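Local atomic coordinates of SmhA (Serratia marcescens, PDB entry 7A27), a protein that probably serves as one component of the three-part alpha-helical pore-forming toxin Smh, captured here in its soluble form before any pore is assembled. Residues L34-Q39 against Q63-F68; E110-L115 against E310-A315; D117-Y122 against T303-V308; P142-F147 against Q283-V288; K163-T168 against Y264-T269. One frame throughout, in Å; residues are numbered along the deposited sequence.

Interaction 1. Residues L34-Q39 against Q63-F68; sequences LLLSQQ and QQAQVF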
# COMPACT_ATOMS: atom_id res chain seq x y z
N LEU A 34 0.34 -11.09 6.86
CA LEU A 34 -0.69 -11.71 7.72
C LEU A 34 -1.20 -12.99 7.04
O LEU A 34 -1.29 -14.00 7.71
CB LEU A 34 -1.83 -10.71 7.98
CG LEU A 34 -2.93 -11.20 8.91
CD1 LEU A 34 -2.43 -11.36 10.33
CD2 LEU A 34 -4.10 -10.25 8.88
N LEU A 35 -1.48 -12.94 5.74
CA LEU A 35 -1.97 -14.11 4.95
C LEU A 35 -0.94 -15.24 4.92
O LEU A 35 -1.37 -16.44 4.90
CB LEU A 35 -2.26 -13.66 3.52
CG LEU A 35 -3.60 -12.96 3.33
CD1 LEU A 35 -3.64 -12.36 1.94
CD2 LEU A 35 -4.74 -13.93 3.53
N LEU A 36 0.36 -14.89 4.93
CA LEU A 36 1.49 -15.85 4.84
C LEU A 36 1.86 -16.39 6.23
O LEU A 36 2.53 -17.44 6.26
CB LEU A 36 2.69 -15.16 4.19
CG LEU A 36 2.50 -14.81 2.72
CD1 LEU A 36 3.54 -13.81 2.24
CD2 LEU A 36 2.53 -16.06 1.86
N SER A 37 1.50 -15.69 7.31
CA SER A 37 1.80 -16.09 8.71
C SER A 37 0.69 -16.99 9.24
O SER A 37 0.98 -17.89 10.04
CB SER A 37 2.00 -14.89 9.61
OG SER A 37 3.07 -14.09 9.13
N GLN A 38 -0.52 -16.75 8.78
CA GLN A 38 -1.74 -17.50 9.19
C GLN A 38 -1.48 -18.99 9.00
O GLN A 38 -1.05 -19.39 7.93
CB GLN A 38 -2.94 -17.02 8.36
CG GLN A 38 -4.22 -17.80 8.62
CD GLN A 38 -4.61 -17.82 10.08
OE1 GLN A 38 -4.69 -16.78 10.73
NE2 GLN A 38 -4.85 -19.01 10.60
N GLN A 39 -1.74 -19.76 10.06
CA GLN A 39 -1.73 -21.24 10.09
C GLN A 39 -2.67 -21.72 8.98
O GLN A 39 -3.75 -21.17 8.85
CB GLN A 39 -2.23 -21.65 11.48
CG GLN A 39 -1.88 -23.06 11.94
CD GLN A 39 -2.62 -23.51 13.19
OE1 GLN A 39 -3.74 -23.07 13.46
NE2 GLN A 39 -2.02 -24.44 13.92
N GLN A 63 -0.18 -17.43 -2.58
CA GLN A 63 0.55 -17.23 -3.87
C GLN A 63 0.52 -15.74 -4.21
O GLN A 63 1.58 -15.18 -4.50
CB GLN A 63 -0.01 -18.06 -5.03
CG GLN A 63 0.04 -19.56 -4.79
CD GLN A 63 -0.37 -20.39 -5.99
OE1 GLN A 63 -0.13 -20.03 -7.13
NE2 GLN A 63 -0.97 -21.54 -5.75
N GLN A 64 -0.64 -15.08 -4.12
CA GLN A 64 -0.78 -13.65 -4.51
C GLN A 64 -0.11 -12.74 -3.49
O GLN A 64 0.36 -11.66 -3.91
CB GLN A 64 -2.25 -13.31 -4.73
CG GLN A 64 -2.84 -14.11 -5.88
CD GLN A 64 -1.96 -13.99 -7.10
OE1 GLN A 64 -1.43 -12.92 -7.43
NE2 GLN A 64 -1.75 -15.11 -7.77
N ALA A 65 -0.09 -13.15 -2.22
CA ALA A 65 0.56 -12.41 -1.11
C ALA A 65 2.07 -12.44 -1.35
O ALA A 65 2.69 -11.38 -1.25
CB ALA A 65 0.20 -13.01 0.22
N GLN A 66 2.63 -13.62 -1.63
CA GLN A 66 4.08 -13.79 -1.96
C GLN A 66 4.42 -12.92 -3.18
O GLN A 66 5.41 -12.19 -3.11
CB GLN A 66 4.42 -15.26 -2.20
CG GLN A 66 5.81 -15.52 -2.77
CD GLN A 66 6.02 -17.00 -3.03
OE1 GLN A 66 5.65 -17.86 -2.22
NE2 GLN A 66 6.64 -17.31 -4.15
N VAL A 67 3.61 -12.95 -4.24
CA VAL A 67 3.88 -12.16 -5.47
C VAL A 67 3.94 -10.67 -5.11
O VAL A 67 4.93 -10.00 -5.48
CB VAL A 67 2.88 -12.45 -6.60
CG1 VAL A 67 3.02 -11.45 -7.73
CG2 VAL A 67 3.04 -13.85 -7.15
N PHE A 68 2.93 -10.16 -4.42
CA PHE A 68 2.92 -8.74 -3.99
C PHE A 68 4.19 -8.43 -3.18
O PHE A 68 4.90 -7.47 -3.51
CB PHE A 68 1.70 -8.40 -3.14
CG PHE A 68 1.64 -6.94 -2.78
CD1 PHE A 68 1.16 -6.01 -3.68
CD2 PHE A 68 2.12 -6.48 -1.57
CE1 PHE A 68 1.14 -4.66 -3.37
CE2 PHE A 68 2.06 -5.13 -1.25
CZ PHE A 68 1.59 -4.22 -2.15

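Interaction 2. Residues E110-L115 against E310-A315; sequences EMVAAL and EAYLTA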
# COMPACT_ATOMS: atom_id res chain seq x y z
N GLU A 110 18.62 23.41 -23.09
CA GLU A 110 18.98 22.05 -23.57
C GLU A 110 18.73 21.00 -22.47
O GLU A 110 18.15 19.96 -22.76
CB GLU A 110 20.44 21.96 -24.02
CG GLU A 110 20.72 22.54 -25.40
CD GLU A 110 22.21 22.63 -25.76
OE1 GLU A 110 22.99 21.82 -25.19
OE2 GLU A 110 22.59 23.54 -26.59
N MET A 111 19.13 21.28 -21.23
CA MET A 111 19.01 20.30 -20.13
C MET A 111 17.57 20.17 -19.67
O MET A 111 17.10 19.03 -19.38
CB MET A 111 19.87 20.69 -18.95
CG MET A 111 20.32 19.45 -18.24
SD MET A 111 21.55 19.81 -17.00
CE MET A 111 22.63 20.94 -17.90
N VAL A 112 16.87 21.30 -19.53
CA VAL A 112 15.44 21.25 -19.15
C VAL A 112 14.71 20.40 -20.19
O VAL A 112 13.96 19.49 -19.78
CB VAL A 112 14.86 22.66 -18.99
CG1 VAL A 112 13.34 22.67 -18.90
CG2 VAL A 112 15.48 23.35 -17.79
N ALA A 113 14.97 20.63 -21.49
CA ALA A 113 14.39 19.85 -22.61
C ALA A 113 14.72 18.36 -22.41
O ALA A 113 13.83 17.55 -22.60
CB ALA A 113 14.90 20.36 -23.94
N ALA A 114 15.95 18.03 -21.98
CA ALA A 114 16.39 16.64 -21.73
C ALA A 114 15.61 16.03 -20.55
O ALA A 114 15.24 14.85 -20.65
CB ALA A 114 17.87 16.59 -21.48
N LEU A 115 15.37 16.77 -19.48
CA LEU A 115 14.62 16.24 -18.31
C LEU A 115 13.16 15.99 -18.71
O LEU A 115 12.57 15.04 -18.16
CB LEU A 115 14.75 17.17 -17.10
CG LEU A 115 16.17 17.41 -16.60
CD1 LEU A 115 16.17 18.08 -15.24
CD2 LEU A 115 16.96 16.11 -16.52
N GLU A 310 5.33 17.81 -19.73
CA GLU A 310 4.72 18.94 -20.48
C GLU A 310 5.26 20.27 -19.91
O GLU A 310 5.65 21.14 -20.70
CB GLU A 310 3.19 18.90 -20.42
CG GLU A 310 2.49 17.84 -21.27
CD GLU A 310 0.98 17.78 -21.02
OE1 GLU A 310 0.39 16.65 -21.15
OE2 GLU A 310 0.37 18.85 -20.69
N ALA A 311 5.32 20.41 -18.59
CA ALA A 311 5.77 21.64 -17.90
C ALA A 311 7.21 21.96 -18.30
O ALA A 311 7.52 23.14 -18.52
CB ALA A 311 5.66 21.47 -16.42
N TYR A 312 8.06 20.93 -18.39
CA TYR A 312 9.50 21.06 -18.70
C TYR A 312 9.68 21.38 -20.19
O TYR A 312 10.57 22.20 -20.52
CB TYR A 312 10.26 19.82 -18.24
CG TYR A 312 10.83 19.92 -16.85
CD1 TYR A 312 10.01 19.98 -15.74
CD2 TYR A 312 12.19 19.96 -16.64
CE1 TYR A 312 10.53 20.09 -14.46
CE2 TYR A 312 12.73 20.05 -15.36
CZ TYR A 312 11.89 20.12 -14.27
OH TYR A 312 12.42 20.24 -13.02
N LEU A 313 8.86 20.80 -21.06
CA LEU A 313 8.90 21.02 -22.53
C LEU A 313 8.59 22.49 -22.85
O LEU A 313 9.33 23.07 -23.66
CB LEU A 313 7.90 20.07 -23.21
CG LEU A 313 7.88 20.13 -24.74
CD1 LEU A 313 9.26 19.83 -25.31
CD2 LEU A 313 6.86 19.17 -25.32
N THR A 314 7.53 23.03 -22.23
CA THR A 314 7.06 24.43 -22.39
C THR A 314 8.07 25.41 -21.80
O THR A 314 8.23 26.50 -22.40
CB THR A 314 5.65 24.65 -21.85
OG1 THR A 314 5.63 24.32 -20.46
CG2 THR A 314 4.61 23.83 -22.58
N ALA A 315 8.73 25.05 -20.70
CA ALA A 315 9.70 25.88 -19.96
C ALA A 315 10.96 26.15 -20.77
O ALA A 315 11.43 27.29 -20.74
CB ALA A 315 10.06 25.21 -18.67

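Interaction 3. Residues D117-Y122 against T303-V308; sequences DVAQHY and TEWGKV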
# COMPACT_ATOMS: atom_id res chain seq x y z
N ASP A 117 12.22 14.70 -21.50
CA ASP A 117 12.39 13.34 -22.07
C ASP A 117 12.39 12.30 -20.93
O ASP A 117 11.63 11.32 -21.02
CB ASP A 117 13.71 13.27 -22.85
CG ASP A 117 13.86 12.11 -23.79
OD1 ASP A 117 12.83 11.71 -24.31
OD2 ASP A 117 15.00 11.64 -24.00
N VAL A 118 13.23 12.50 -19.91
CA VAL A 118 13.38 11.56 -18.77
C VAL A 118 12.02 11.39 -18.10
O VAL A 118 11.62 10.25 -17.85
CB VAL A 118 14.42 12.04 -17.76
CG1 VAL A 118 14.42 11.16 -16.49
CG2 VAL A 118 15.80 12.11 -18.41
N ALA A 119 11.35 12.50 -17.81
CA ALA A 119 10.00 12.51 -17.20
C ALA A 119 9.06 11.67 -18.06
O ALA A 119 8.28 10.90 -17.49
CB ALA A 119 9.50 13.93 -17.08
N GLN A 120 9.16 11.78 -19.38
CA GLN A 120 8.28 11.02 -20.31
C GLN A 120 8.58 9.52 -20.16
O GLN A 120 7.63 8.72 -20.28
CB GLN A 120 8.42 11.52 -21.75
CG GLN A 120 7.21 11.14 -22.61
CD GLN A 120 7.17 11.80 -23.97
OE1 GLN A 120 8.02 11.56 -24.81
NE2 GLN A 120 6.12 12.58 -24.21
N HIS A 121 9.85 9.14 -19.93
CA HIS A 121 10.27 7.73 -19.71
C HIS A 121 9.71 7.24 -18.36
O HIS A 121 9.14 6.14 -18.31
CB HIS A 121 11.79 7.53 -19.88
CG HIS A 121 12.24 7.32 -21.29
ND1 HIS A 121 12.77 8.36 -22.04
CD2 HIS A 121 12.22 6.24 -22.10
CE1 HIS A 121 13.06 7.94 -23.25
NE2 HIS A 121 12.73 6.64 -23.31
N TYR A 122 9.82 8.06 -17.32
CA TYR A 122 9.31 7.73 -15.96
C TYR A 122 7.78 7.61 -16.02
O TYR A 122 7.21 6.78 -15.29
CB TYR A 122 9.87 8.72 -14.93
CG TYR A 122 11.37 8.68 -14.75
CD1 TYR A 122 12.14 7.60 -15.15
CD2 TYR A 122 12.02 9.67 -14.02
CE1 TYR A 122 13.51 7.54 -14.90
CE2 TYR A 122 13.39 9.63 -13.76
CZ TYR A 122 14.14 8.56 -14.20
OH TYR A 122 15.49 8.55 -13.98
N THR A 303 0.04 10.03 -15.34
CA THR A 303 -0.47 11.38 -15.67
C THR A 303 0.39 12.43 -14.98
O THR A 303 0.79 13.39 -15.65
CB THR A 303 -1.95 11.50 -15.27
OG1 THR A 303 -2.60 10.40 -15.91
CG2 THR A 303 -2.56 12.84 -15.61
N GLU A 304 0.71 12.26 -13.69
CA GLU A 304 1.49 13.27 -12.94
C GLU A 304 2.91 13.35 -13.50
O GLU A 304 3.42 14.48 -13.55
CB GLU A 304 1.44 13.06 -11.43
CG GLU A 304 0.25 13.80 -10.80
CD GLU A 304 0.32 15.32 -10.81
OE1 GLU A 304 1.38 15.87 -10.46
OE2 GLU A 304 -0.68 15.96 -11.16
N TRP A 305 3.54 12.26 -13.94
CA TRP A 305 4.88 12.36 -14.57
C TRP A 305 4.73 13.11 -15.90
O TRP A 305 5.57 13.99 -16.20
CB TRP A 305 5.59 11.00 -14.72
CG TRP A 305 6.42 10.60 -13.53
CD1 TRP A 305 6.22 9.55 -12.68
CD2 TRP A 305 7.58 11.29 -13.05
NE1 TRP A 305 7.19 9.54 -11.71
CE2 TRP A 305 8.03 10.60 -11.92
CE3 TRP A 305 8.27 12.43 -13.47
CZ2 TRP A 305 9.15 11.02 -11.20
CZ3 TRP A 305 9.38 12.84 -12.76
CH2 TRP A 305 9.80 12.14 -11.65
N GLY A 306 3.67 12.80 -16.65
CA GLY A 306 3.33 13.46 -17.92
C GLY A 306 3.16 14.95 -17.75
O GLY A 306 3.53 15.68 -18.70
N LYS A 307 2.64 15.40 -16.61
CA LYS A 307 2.48 16.85 -16.29
C LYS A 307 3.86 17.49 -16.12
O LYS A 307 4.02 18.64 -16.57
CB LYS A 307 1.61 17.07 -15.06
CG LYS A 307 0.11 16.90 -15.30
CD LYS A 307 -0.77 17.44 -14.18
CE LYS A 307 -2.17 17.75 -14.66
NZ LYS A 307 -3.12 17.98 -13.54
N VAL A 308 4.82 16.78 -15.50
CA VAL A 308 6.22 17.27 -15.33
C VAL A 308 6.86 17.35 -16.72
O VAL A 308 7.60 18.32 -16.97
CB VAL A 308 7.04 16.36 -14.40
CG1 VAL A 308 8.50 16.80 -14.29
CG2 VAL A 308 6.42 16.32 -13.02

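Interaction 4. Residues P142-F147 against Q283-V288; sequences PLMGNF and QAQLFV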
# COMPACT_ATOMS: atom_id res chain seq x y z
N PRO A 142 -12.77 -11.48 -8.81
CA PRO A 142 -13.54 -12.71 -9.02
C PRO A 142 -13.15 -13.89 -8.13
O PRO A 142 -13.99 -14.71 -7.89
CB PRO A 142 -13.22 -13.08 -10.48
CG PRO A 142 -12.86 -11.76 -11.11
CD PRO A 142 -12.08 -11.06 -10.03
N LEU A 143 -11.89 -13.96 -7.68
CA LEU A 143 -11.39 -15.05 -6.80
C LEU A 143 -12.10 -14.93 -5.45
O LEU A 143 -12.59 -15.96 -4.94
CB LEU A 143 -9.87 -14.93 -6.60
CG LEU A 143 -9.25 -16.04 -5.73
CD1 LEU A 143 -9.07 -17.33 -6.52
CD2 LEU A 143 -7.92 -15.61 -5.17
N MET A 144 -12.12 -13.72 -4.89
CA MET A 144 -12.78 -13.41 -3.59
C MET A 144 -14.30 -13.49 -3.79
O MET A 144 -15.00 -14.09 -2.92
CB MET A 144 -12.38 -12.03 -3.08
CG MET A 144 -12.86 -11.76 -1.67
SD MET A 144 -12.30 -10.17 -1.03
CE MET A 144 -13.16 -9.05 -2.13
N GLY A 145 -14.80 -12.94 -4.90
CA GLY A 145 -16.23 -12.95 -5.25
C GLY A 145 -16.79 -14.37 -5.24
O GLY A 145 -17.92 -14.55 -4.74
N ASN A 146 -16.04 -15.33 -5.77
CA ASN A 146 -16.46 -16.75 -5.89
C ASN A 146 -16.47 -17.40 -4.51
O ASN A 146 -17.35 -18.24 -4.25
CB ASN A 146 -15.58 -17.55 -6.84
CG ASN A 146 -15.81 -17.21 -8.30
OD1 ASN A 146 -16.88 -16.73 -8.68
ND2 ASN A 146 -14.82 -17.47 -9.12
N PHE A 147 -15.52 -17.05 -3.65
CA PHE A 147 -15.44 -17.66 -2.30
C PHE A 147 -16.58 -17.08 -1.46
O PHE A 147 -17.12 -17.85 -0.64
CB PHE A 147 -14.05 -17.48 -1.67
CG PHE A 147 -13.86 -18.30 -0.42
CD1 PHE A 147 -13.76 -19.68 -0.49
CD2 PHE A 147 -13.84 -17.70 0.84
CE1 PHE A 147 -13.62 -20.44 0.67
CE2 PHE A 147 -13.69 -18.46 1.99
CZ PHE A 147 -13.58 -19.83 1.90
N GLN A 283 -9.40 -11.97 6.23
CA GLN A 283 -7.98 -11.67 5.91
C GLN A 283 -7.86 -11.35 4.41
O GLN A 283 -7.14 -10.39 4.06
CB GLN A 283 -7.09 -12.84 6.33
CG GLN A 283 -7.02 -13.08 7.83
CD GLN A 283 -6.35 -14.39 8.18
OE1 GLN A 283 -6.37 -15.36 7.40
NE2 GLN A 283 -5.74 -14.41 9.36
N ALA A 284 -8.55 -12.10 3.55
CA ALA A 284 -8.56 -11.89 2.08
C ALA A 284 -9.10 -10.49 1.79
O ALA A 284 -8.45 -9.78 1.02
CB ALA A 284 -9.41 -12.94 1.41
N GLN A 285 -10.24 -10.15 2.40
CA GLN A 285 -10.94 -8.85 2.26
C GLN A 285 -9.91 -7.73 2.48
O GLN A 285 -9.83 -6.88 1.61
CB GLN A 285 -12.08 -8.73 3.27
CG GLN A 285 -13.02 -7.54 3.08
CD GLN A 285 -14.03 -7.78 1.99
OE1 GLN A 285 -14.86 -8.70 2.07
NE2 GLN A 285 -13.97 -6.95 0.96
N LEU A 286 -9.16 -7.75 3.58
CA LEU A 286 -8.19 -6.66 3.89
C LEU A 286 -7.19 -6.53 2.74
O LEU A 286 -6.96 -5.40 2.29
CB LEU A 286 -7.46 -6.93 5.20
CG LEU A 286 -8.32 -6.88 6.46
CD1 LEU A 286 -7.51 -7.28 7.69
CD2 LEU A 286 -8.95 -5.50 6.62
N PHE A 287 -6.65 -7.67 2.29
CA PHE A 287 -5.63 -7.74 1.21
C PHE A 287 -6.22 -7.21 -0.10
O PHE A 287 -5.63 -6.28 -0.67
CB PHE A 287 -5.09 -9.16 1.05
CG PHE A 287 -4.15 -9.36 -0.10
CD1 PHE A 287 -2.87 -8.84 -0.08
CD2 PHE A 287 -4.54 -10.09 -1.20
CE1 PHE A 287 -2.00 -9.00 -1.15
CE2 PHE A 287 -3.66 -10.31 -2.25
CZ PHE A 287 -2.39 -9.75 -2.23
N VAL A 288 -7.35 -7.75 -0.54
CA VAL A 288 -7.96 -7.40 -1.85
C VAL A 288 -8.47 -5.95 -1.83
O VAL A 288 -8.31 -5.28 -2.86
CB VAL A 288 -9.08 -8.37 -2.23
CG1 VAL A 288 -9.82 -7.92 -3.47
CG2 VAL A 288 -8.53 -9.77 -2.43

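Interaction 5. Residues K163-T168 against Y264-T269; sequences KQQAQT and YRALAT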
# COMPACT_ATOMS: atom_id res chain seq x y z
N LYS A 163 -27.21 -17.85 12.10
CA LYS A 163 -27.12 -16.65 11.24
C LYS A 163 -26.72 -15.46 12.10
O LYS A 163 -25.94 -14.63 11.59
CB LYS A 163 -28.42 -16.33 10.51
CG LYS A 163 -28.73 -17.19 9.30
CD LYS A 163 -29.88 -16.66 8.47
CE LYS A 163 -30.27 -17.58 7.33
NZ LYS A 163 -31.61 -17.24 6.79
N GLN A 164 -27.23 -15.37 13.33
CA GLN A 164 -26.93 -14.23 14.25
C GLN A 164 -25.46 -14.35 14.69
O GLN A 164 -24.77 -13.31 14.68
CB GLN A 164 -27.88 -14.16 15.45
CG GLN A 164 -27.75 -12.89 16.28
CD GLN A 164 -28.05 -11.62 15.51
OE1 GLN A 164 -29.16 -11.37 15.05
NE2 GLN A 164 -27.02 -10.79 15.38
N GLN A 165 -25.02 -15.56 15.03
CA GLN A 165 -23.61 -15.81 15.45
C GLN A 165 -22.67 -15.44 14.31
O GLN A 165 -21.61 -14.87 14.60
CB GLN A 165 -23.44 -17.27 15.88
CG GLN A 165 -24.10 -17.57 17.21
CD GLN A 165 -24.30 -19.04 17.45
OE1 GLN A 165 -24.16 -19.87 16.56
NE2 GLN A 165 -24.65 -19.38 18.68
N ALA A 166 -23.08 -15.71 13.06
CA ALA A 166 -22.30 -15.42 11.84
C ALA A 166 -22.26 -13.91 11.58
O ALA A 166 -21.20 -13.43 11.12
CB ALA A 166 -22.88 -16.14 10.65
N GLN A 167 -23.38 -13.21 11.80
CA GLN A 167 -23.47 -11.74 11.58
C GLN A 167 -22.60 -11.05 12.62
O GLN A 167 -21.87 -10.13 12.24
CB GLN A 167 -24.92 -11.25 11.65
CG GLN A 167 -25.16 -9.89 10.99
CD GLN A 167 -26.37 -9.23 11.62
OE1 GLN A 167 -26.40 -8.98 12.83
NE2 GLN A 167 -27.40 -8.96 10.81
N THR A 168 -22.66 -11.48 13.89
CA THR A 168 -21.84 -10.92 15.00
C THR A 168 -20.38 -10.93 14.55
O THR A 168 -19.71 -9.89 14.72
CB THR A 168 -22.02 -11.70 16.31
OG1 THR A 168 -23.40 -11.60 16.68
CG2 THR A 168 -21.17 -11.15 17.43
N TYR A 264 -16.45 -16.73 17.74
CA TYR A 264 -16.01 -17.92 16.98
C TYR A 264 -16.29 -19.18 17.82
O TYR A 264 -16.78 -20.18 17.27
CB TYR A 264 -14.55 -17.85 16.51
CG TYR A 264 -14.27 -17.01 15.28
CD1 TYR A 264 -14.72 -17.39 14.03
CD2 TYR A 264 -13.46 -15.88 15.35
CE1 TYR A 264 -14.43 -16.65 12.89
CE2 TYR A 264 -13.17 -15.13 14.22
CZ TYR A 264 -13.65 -15.51 12.98
OH TYR A 264 -13.36 -14.73 11.89
N ARG A 265 -16.04 -19.12 19.13
CA ARG A 265 -16.30 -20.26 20.06
C ARG A 265 -17.78 -20.65 19.93
O ARG A 265 -18.08 -21.85 19.87
CB ARG A 265 -15.92 -19.92 21.50
CG ARG A 265 -14.48 -19.47 21.69
CD ARG A 265 -14.06 -19.36 23.14
NE ARG A 265 -14.00 -20.69 23.71
CZ ARG A 265 -13.02 -21.60 23.48
NH1 ARG A 265 -13.07 -22.79 24.08
NH2 ARG A 265 -12.01 -21.33 22.67
N ALA A 266 -18.67 -19.66 19.83
CA ALA A 266 -20.14 -19.83 19.71
C ALA A 266 -20.52 -20.50 18.38
O ALA A 266 -21.18 -21.55 18.40
CB ALA A 266 -20.82 -18.50 19.85
N LEU A 267 -20.12 -19.92 17.25
CA LEU A 267 -20.46 -20.44 15.90
C LEU A 267 -19.85 -21.84 15.70
O LEU A 267 -20.47 -22.68 15.00
CB LEU A 267 -19.96 -19.45 14.85
CG LEU A 267 -20.25 -19.84 13.40
CD1 LEU A 267 -21.73 -20.08 13.18
CD2 LEU A 267 -19.73 -18.79 12.42
N ALA A 268 -18.68 -22.09 16.29
CA ALA A 268 -17.90 -23.33 16.15
C ALA A 268 -18.63 -24.54 16.73
O ALA A 268 -18.49 -25.65 16.16
CB ALA A 268 -16.55 -23.15 16.80
N THR A 269 -19.37 -24.38 17.83
CA THR A 269 -20.08 -25.52 18.50
C THR A 269 -20.75 -26.40 17.43
O THR A 269 -20.52 -27.60 17.45
CB THR A 269 -21.03 -25.05 19.62
OG1 THR A 269 -21.91 -24.04 19.11
CG2 THR A 269 -20.31 -24.51 20.84

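Interaction 1. Residues L34-Q39 against Q63-F68
Leu36 and Ala65 show how a single methyl group can seat the end of one helix against the side of another. The Ala65 CB faces the branch point of Leu36, with Leu36 CG at 3.8 Å and CD1 at 4.0 Å, so the leucine fork lies around the methyl instead of meeting it with one terminal carbon. Leu36 CD1 also passes along the second helix, where it approaches the backbone N of Gln66 at 4.0 Å. Leu35 meets the same methyl through the root of its side chain, Leu35 CB to Ala65 CB at 4.2 Å. With chi1 at -80°, its branched end turns aside from Ala65 to pack on Gln283 and Phe287 of helix 272-299. Just beyond, helix 14-37 stops, and Gln38 leaves helical geometry. The buried amide of Gln38 is well supplied: NE2 donates to Gln39 O at 3.0 Å, in the carbonyl plane on a lone pair, and also to Met232 O. OE1 accepts from Ser234 N and Gln283 NE2, tying the helix end to both strand 230-237 and helix 272-299. No hydrogen bond crosses between 34-39 and 63-68. The chemistry thus implies a division of labour, with apolar contact joining the two helices while the glutamine beside it secures the chain as it turns toward the strand.

Interaction 2. Residues E110-L115 against E310-A315
Leu115 N donates to Met111 O at 2.8 Å, the shortest backbone bond in either segment, in the turn that presents Leu115 to the ring of Tyr312. Leu115 CB comes within 3.8 Å of Tyr312 CD2, approaching obliquely, while Leu115 CD1 lies 4.0 Å from Tyr312 CE2. Val112 stands across the tyrosine side chain. With CG1 placed opposite its own backbone N (chi1 167°), Val112 reaches through this methyl to Tyr312 CD2 at 3.7 Å and Ala315 CB at 4.2 Å, spanning one turn of the second helix. The carbonyl O of Val112 lies at the ring edge, in its plane. Helices 104-155 and 301-321 run antiparallel here, the axes of the two segments 8.0 Å apart at 158°, as neighbours in the long helical bundle of this toxin family. Tyr312 OH hydrogen bonds to Leu9 O, anchoring the N-terminal segment at the far end of the ring, and Val90 of helix 48-96 also packs on this tyrosine.

Interaction 3. Residues D117-Y122 against T303-V308
The indole of Trp305 carries Tyr122 on one face: Tyr122 CB stands over the five-membered ring, 4.0 Å from its centroid and only 12° off the normal, a CH-pi contact. The phenol ring then turns its own edge toward the six-membered part of the indole. The two planes meet at 70° and the centroids are 5.5 Å apart, making a T-shaped, edge-to-face pair in which Tyr122 CD2 approaches Trp305 CH2 at 4.1 Å. One face of the tyrosine ring is lined from its own helix by Val118 CG1, offset toward the rim. The first torsion of Tyr122, chi1 -65°, slants its ring outward from the indole, leaving the CD2 edge over CH2. The pair sits between antiparallel neighbours of the helical bundle, helices 104-155 and 301-321, where the axes of the two segments are 7.9 Å apart. The small side chain of Ala119, whose CA lies nearest that of Trp305, is consistent with this close spacing. Ala119 CB meets Trp305 CE3 obliquely at 4.1 Å and Val308 CG1 at the same distance, one turn further along. Phe86 of helix 48-96 meets the Trp305 ring at an inclined angle and touches Ala119 and Val308 as well. Leu14, at the start of helix 14-37, packs on Trp305 and Val308, bringing a fourth helix to the cluster.

Interaction 4. Residues P142-F147 against Q283-V288
In the bundle face between helices 104-155 and 272-299, Met144 of the first helix reaches across to Gln285 and Val288 of the second. Its first two torsions are extended, CG lying trans to the backbone N (chi1 -171°), and the chain bends only at the CG-SD bond (chi3 65°). The sulfur is thereby laid against the second backbone, Met144 SD to Gln285 CA 3.8 Å. The bend turns the methyl to Val288, with Met144 CE 3.8 Å from Val288 CG1. These two side chains lie alongside, pointing opposite ways, with Met144 SD 3.9 Å from Val288 CB. This reach suits the local bundle geometry, in which the axes of the two segments are 10.9 Å apart at 155° and the first helix is kinked at Pro142. Gln285 runs nearly perpendicular to Met144: bent at its second torsion, it brings Gln285 NE2 to 3.8 Å from Met144 CE. That contact is van der Waals, since a methyl cannot accept a hydrogen bond. The amide itself is held by its own helix, Gln285 NE2 bonding to Asp289 OD1. Tyr57 of helix 48-96 packs on Met144 and Ala284 and stacks with the ring of Phe147.

Interaction 5. Residues K163-T168 against Y264-T269
Gln165 lays its terminal amide against the backbone of Ala266 and Leu267. Gln165 OE1 comes to 3.8 Å from Leu267 CA, and NE2 to 4.1 Å from Ala266 CB, so the amide spans the link between the two residues without a hydrogen bond across the contact. Gln165 CG points away from its own carbonyl carbon (chi1 -72°), and the chain beyond it is extended, which gives the amide its reach. Leu267 answers from the other helix: Leu267 CD2 approaches Ala166 CA at 4.3 Å, while CD1 lies 4.2 Å from Gln165 OE1. Helices 160-188 and 247-268 are antiparallel here, at 151° between the axes of the two segments, and the two strands 198-206 and 230-237 lie between them in sequence. This order of helix, hairpin and helix is consistent with the head region, with its beta hairpin, of ClyA-like alpha-pore-forming toxins. Around this first shell, hydroxyls brace both backbones. Thr269 OG1 donates to Ala266 O at 2.7 Å, tilted slightly from the carbonyl plane, and so binds the carbonyl beside which the Gln165 amide rests. Thr168 OG1 donates to Gln164 O at 3.0 Å from above the carbonyl plane, and Thr168 N shares that oxygen. Further out, Ile169 and Ser275 pack on Leu267, while Lys278 of helix 272-299 touches Ala166.

In the fold
From the N terminus, interaction 1 comes first, closing a short loop between helices 14-37 and 48-96 before any other contact opens. The other four form one nested set. Helix 104-155 opens interactions 2, 3 and 4 in turn, and helix 160-188 opens interaction 5. They close in reverse order, interaction 5 on helix 247-268, interaction 4 on helix 272-299, then interactions 3 and 2 on helix 301-321; none cross. Interactions 2 and 3 adjoin at one end of the bundle, while interactions 2 and 5 have centres about 62 Å apart. Interactions 1 and 4 touch, their centres about 13 Å apart, joining the N-terminal helices to helix 272-299 near the hairpin.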